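Local coordinates for UV damage endonuclease (Sulfolobus acidocaldarius, PDB 3TC3), which probably acts as a metal-dependent endonuclease in DNA repair, recognising different DNA lesions by flipping dinucleotides out of the helix, at residues Asn175-Asn180 with Leu192-Asp197. Sequence-based numbering, arbitrary orientation.
Sequences NRFIEN and LVIEND. With MN (manganese (II) ion), chain C.
Phe177, reaching out from helix 170-181, is the one side chain of 175-180 that bridges the gap to Leu192 and Ile194 on strand 192-195, a worked example of how a helix outside the barrel packs on the outer face of a strand. With CG opposite the backbone N (chi1 179°), the Phe177 ring extends away from the helix and brings its far end to the strand. There CZ meets the branch methyl of Ile194 at 3.4 Å from CG2, a tight contact, closer than carbons normally pack; CE1 and CE2, each 4.1 Å from that methyl, straddle it almost evenly, and the approach is oblique to the ring. Leu192 adds a looser touch, its CD2 lying 4.3 Å from Phe177 CZ. The two side chains of Phe177 and Ile194 together span the 10.7 Å between their CA atoms. All three touching residues are buried. Farther along the helix, Asn180 ties its ND2 to the backbone oxygen of Leu128. On the strand, Glu195 follows Ile194 but faces the interior: its OE2 binds manganese at 2.2 Å, beside Asp220 and Glu288, while OE1 accepts a hydrogen bond from Gln160. Outward apolar residues packed against a helix and an inward carboxylate holding the metal are the two faces of a TIM-barrel strand.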
ATOM      1  N   ASN A 175      21.551  -1.863  -6.813  1.00 16.72           N
ATOM      2  CA  ASN A 175      21.676  -2.234  -8.191  1.00 18.59           C
ATOM      3  C   ASN A 175      20.956  -3.557  -8.491  1.00 15.84           C
ATOM      4  O   ASN A 175      20.330  -3.627  -9.562  1.00 16.20           O
ATOM      5  CB  ASN A 175      23.145  -2.223  -8.555  1.00 23.65           C
ATOM      6  CG  ASN A 175      23.623  -0.759  -8.854  1.00 27.51           C
ATOM      7  OD1 ASN A 175      22.992   0.002  -9.671  1.00 30.49           O
ATOM      8  ND2 ASN A 175      24.659  -0.354  -8.184  1.00 33.74           N
ATOM      9  N   ARG A 176      20.927  -4.480  -7.533  1.00 15.61           N
ATOM     10  CA  ARG A 176      20.132  -5.731  -7.725  1.00 14.85           C
ATOM     11  C   ARG A 176      18.629  -5.352  -7.812  1.00 12.75           C
ATOM     12  O   ARG A 176      17.891  -5.914  -8.644  1.00 12.97           O
ATOM     13  CB  ARG A 176      20.231  -6.747  -6.579  1.00 16.68           C
ATOM     14  CG  ARG A 176      21.624  -7.420  -6.499  1.00 18.27           C
ATOM     15  CD  ARG A 176      21.542  -8.715  -5.616  1.00 18.47           C
ATOM     16  NE  ARG A 176      20.845  -8.503  -4.330  1.00 19.84           N
ATOM     17  CZ  ARG A 176      21.406  -7.953  -3.266  1.00 18.56           C
ATOM     18  NH1 ARG A 176      22.727  -7.600  -3.282  1.00 21.22           N
ATOM     19  NH2 ARG A 176      20.691  -7.751  -2.178  1.00 18.97           N
ATOM     20  N   PHE A 177      18.205  -4.362  -7.034  1.00 12.27           N
ATOM     21  CA  PHE A 177      16.785  -4.009  -7.162  1.00 11.58           C
ATOM     22  C   PHE A 177      16.475  -3.518  -8.567  1.00 10.86           C
ATOM     23  O   PHE A 177      15.466  -3.861  -9.167  1.00 10.25           O
ATOM     24  CB  PHE A 177      16.461  -2.935  -6.136  1.00 11.60           C
ATOM     25  CG  PHE A 177      15.014  -2.493  -6.197  1.00 11.11           C
ATOM     26  CD1 PHE A 177      14.566  -1.537  -7.155  1.00 11.80           C
ATOM     27  CD2 PHE A 177      14.102  -3.023  -5.281  1.00 12.36           C
ATOM     28  CE1 PHE A 177      13.231  -1.232  -7.199  1.00 11.17           C
ATOM     29  CE2 PHE A 177      12.730  -2.706  -5.373  1.00 10.48           C
ATOM     30  CZ  PHE A 177      12.293  -1.762  -6.312  1.00 11.41           C
ATOM     31  N   ILE A 178      17.285  -2.564  -9.028  1.00 11.68           N
ATOM     32  CA  ILE A 178      17.090  -1.979 -10.379  1.00 11.79           C
ATOM     33  C   ILE A 178      17.159  -3.076 -11.499  1.00 13.19           C
ATOM     34  O   ILE A 178      16.267  -3.087 -12.380  1.00 12.50           O
ATOM     35  CB  ILE A 178      18.126  -0.890 -10.646  1.00 12.44           C
ATOM     36  CG1 ILE A 178      17.797   0.323  -9.738  1.00 12.62           C
ATOM     37  CG2 ILE A 178      18.078  -0.470 -12.143  1.00 13.82           C
ATOM     38  CD1 ILE A 178      18.858   1.435  -9.779  1.00 14.12           C
ATOM     39  N   GLU A 179      18.132  -4.001 -11.378  1.00 14.07           N
ATOM     40  CA  GLU A 179      18.256  -5.067 -12.377  1.00 16.56           C
ATOM     41  C   GLU A 179      16.976  -5.904 -12.444  1.00 14.56           C
ATOM     42  O   GLU A 179      16.483  -6.184 -13.517  1.00 16.06           O
ATOM     43  CB  GLU A 179      19.479  -5.960 -12.109  1.00 19.47           C
ATOM     44  CG  GLU A 179      19.783  -6.831 -13.378  1.00 26.43           C
ATOM     45  CD  GLU A 179      20.688  -8.062 -13.262  1.00 36.64           C
ATOM     46  OE1 GLU A 179      21.244  -8.362 -12.189  1.00 39.61           O
ATOM     47  OE2 GLU A 179      20.802  -8.743 -14.317  1.00 43.97           O
ATOM     48  N   ASN A 180      16.478  -6.305 -11.260  1.00 13.79           N
ATOM     49  CA  ASN A 180      15.344  -7.220 -11.268  1.00 12.70           C
ATOM     50  C   ASN A 180      14.048  -6.471 -11.591  1.00 12.50           C
ATOM     51  O   ASN A 180      13.155  -7.019 -12.228  1.00 13.10           O
ATOM     52  CB  ASN A 180      15.208  -7.870  -9.874  1.00 13.96           C
ATOM     53  CG  ASN A 180      16.386  -8.886  -9.592  1.00 16.95           C
ATOM     54  OD1 ASN A 180      17.137  -9.181 -10.546  1.00 22.14           O
ATOM     55  ND2 ASN A 180      16.574  -9.356  -8.410  1.00 15.96           N
ATOM     56  N   LEU A 192       4.325  -0.042  -9.889  1.00 11.60           N
ATOM     57  CA  LEU A 192       5.149  -0.231  -8.669  1.00 10.84           C
ATOM     58  C   LEU A 192       5.617   1.112  -8.098  1.00 10.39           C
ATOM     59  O   LEU A 192       5.941   2.060  -8.840  1.00 11.84           O
ATOM     60  CB  LEU A 192       6.397  -1.058  -9.041  1.00 11.49           C
ATOM     61  CG  LEU A 192       7.039  -1.736  -7.853  1.00 13.53           C
ATOM     62  CD1 LEU A 192       6.182  -2.932  -7.362  1.00 13.12           C
ATOM     63  CD2 LEU A 192       8.443  -2.302  -8.243  1.00 16.07           C
ATOM     64  N   VAL A 193       5.581   1.182  -6.749  1.00  9.54           N
ATOM     65  CA  VAL A 193       6.124   2.333  -6.053  1.00 10.09           C
ATOM     66  C   VAL A 193       6.959   1.812  -4.862  1.00 10.04           C
ATOM     67  O   VAL A 193       6.769   0.667  -4.431  1.00 10.10           O
ATOM     68  CB  VAL A 193       5.039   3.356  -5.566  1.00 10.30           C
ATOM     69  CG1 VAL A 193       4.183   3.819  -6.743  1.00 10.92           C
ATOM     70  CG2 VAL A 193       4.199   2.695  -4.460  1.00 11.32           C
ATOM     71  N   ILE A 194       7.985   2.565  -4.464  1.00  9.75           N
ATOM     72  CA  ILE A 194       8.841   2.072  -3.391  1.00  9.72           C
ATOM     73  C   ILE A 194       8.737   3.019  -2.193  1.00 10.35           C
ATOM     74  O   ILE A 194       8.595   4.195  -2.339  1.00 12.32           O
ATOM     75  CB  ILE A 194      10.335   1.931  -3.834  1.00 10.69           C
ATOM     76  CG1 ILE A 194      10.858   3.227  -4.376  1.00 11.29           C
ATOM     77  CG2 ILE A 194      10.542   0.745  -4.813  1.00 11.84           C
ATOM     78  CD1 ILE A 194      12.436   3.179  -4.669  1.00 12.37           C
ATOM     79  N   GLU A 195       8.930   2.492  -1.006  1.00 11.85           N
ATOM     80  CA  GLU A 195       8.798   3.289   0.197  1.00 11.89           C
ATOM     81  C   GLU A 195      10.085   3.127   1.027  1.00 11.47           C
ATOM     82  O   GLU A 195      10.784   2.088   1.051  1.00 11.61           O
ATOM     83  CB  GLU A 195       7.668   2.619   0.992  1.00 14.74           C
ATOM     84  CG  GLU A 195       7.337   3.206   2.377  1.00 18.64           C
ATOM     85  CD  GLU A 195       6.441   2.285   3.213  1.00 24.70           C
ATOM     86  OE1 GLU A 195       5.754   1.422   2.672  1.00 24.18           O
ATOM     87  OE2 GLU A 195       6.398   2.457   4.441  1.00 31.48           O
ATOM     88  N   ASN A 196      10.421   4.203   1.726  1.00 10.62           N
ATOM     89  CA  ASN A 196      11.538   4.163   2.604  1.00 10.57           C
ATOM     90  C   ASN A 196      11.217   3.301   3.832  1.00 12.32           C
ATOM     91  O   ASN A 196      10.059   3.305   4.297  1.00 13.61           O
ATOM     92  CB  ASN A 196      11.967   5.601   2.984  1.00 11.15           C
ATOM     93  CG  ASN A 196      10.853   6.408   3.676  1.00 10.80           C
ATOM     94  OD1 ASN A 196       9.795   6.566   3.077  1.00 12.24           O
ATOM     95  ND2 ASN A 196      11.069   6.838   4.936  1.00 10.97           N
ATOM     96  N   ASP A 197      12.237   2.640   4.337  1.00 13.32           N
ATOM     97  CA  ASP A 197      12.055   1.890   5.617  1.00 13.95           C
ATOM     98  C   ASP A 197      12.817   2.474   6.780  1.00 14.39           C
ATOM     99  O   ASP A 197      13.615   3.403   6.581  1.00 15.72           O
ATOM    100  CB  ASP A 197      12.284   0.394   5.338  1.00 15.15           C
ATOM    101  CG  ASP A 197      13.756   0.077   5.109  1.00 15.76           C
ATOM    102  OD1 ASP A 197      14.503  -0.050   6.128  1.00 20.09           O
ATOM    103  OD2 ASP A 197      14.231  -0.079   3.961  1.00 15.27           O
TER
HETATM  104 MN    MN C 290       4.616   2.834   5.704  1.00 45.06          MN
HETATM  105  O   HOH W   1       3.996   0.724   4.771  1.00 26.75           O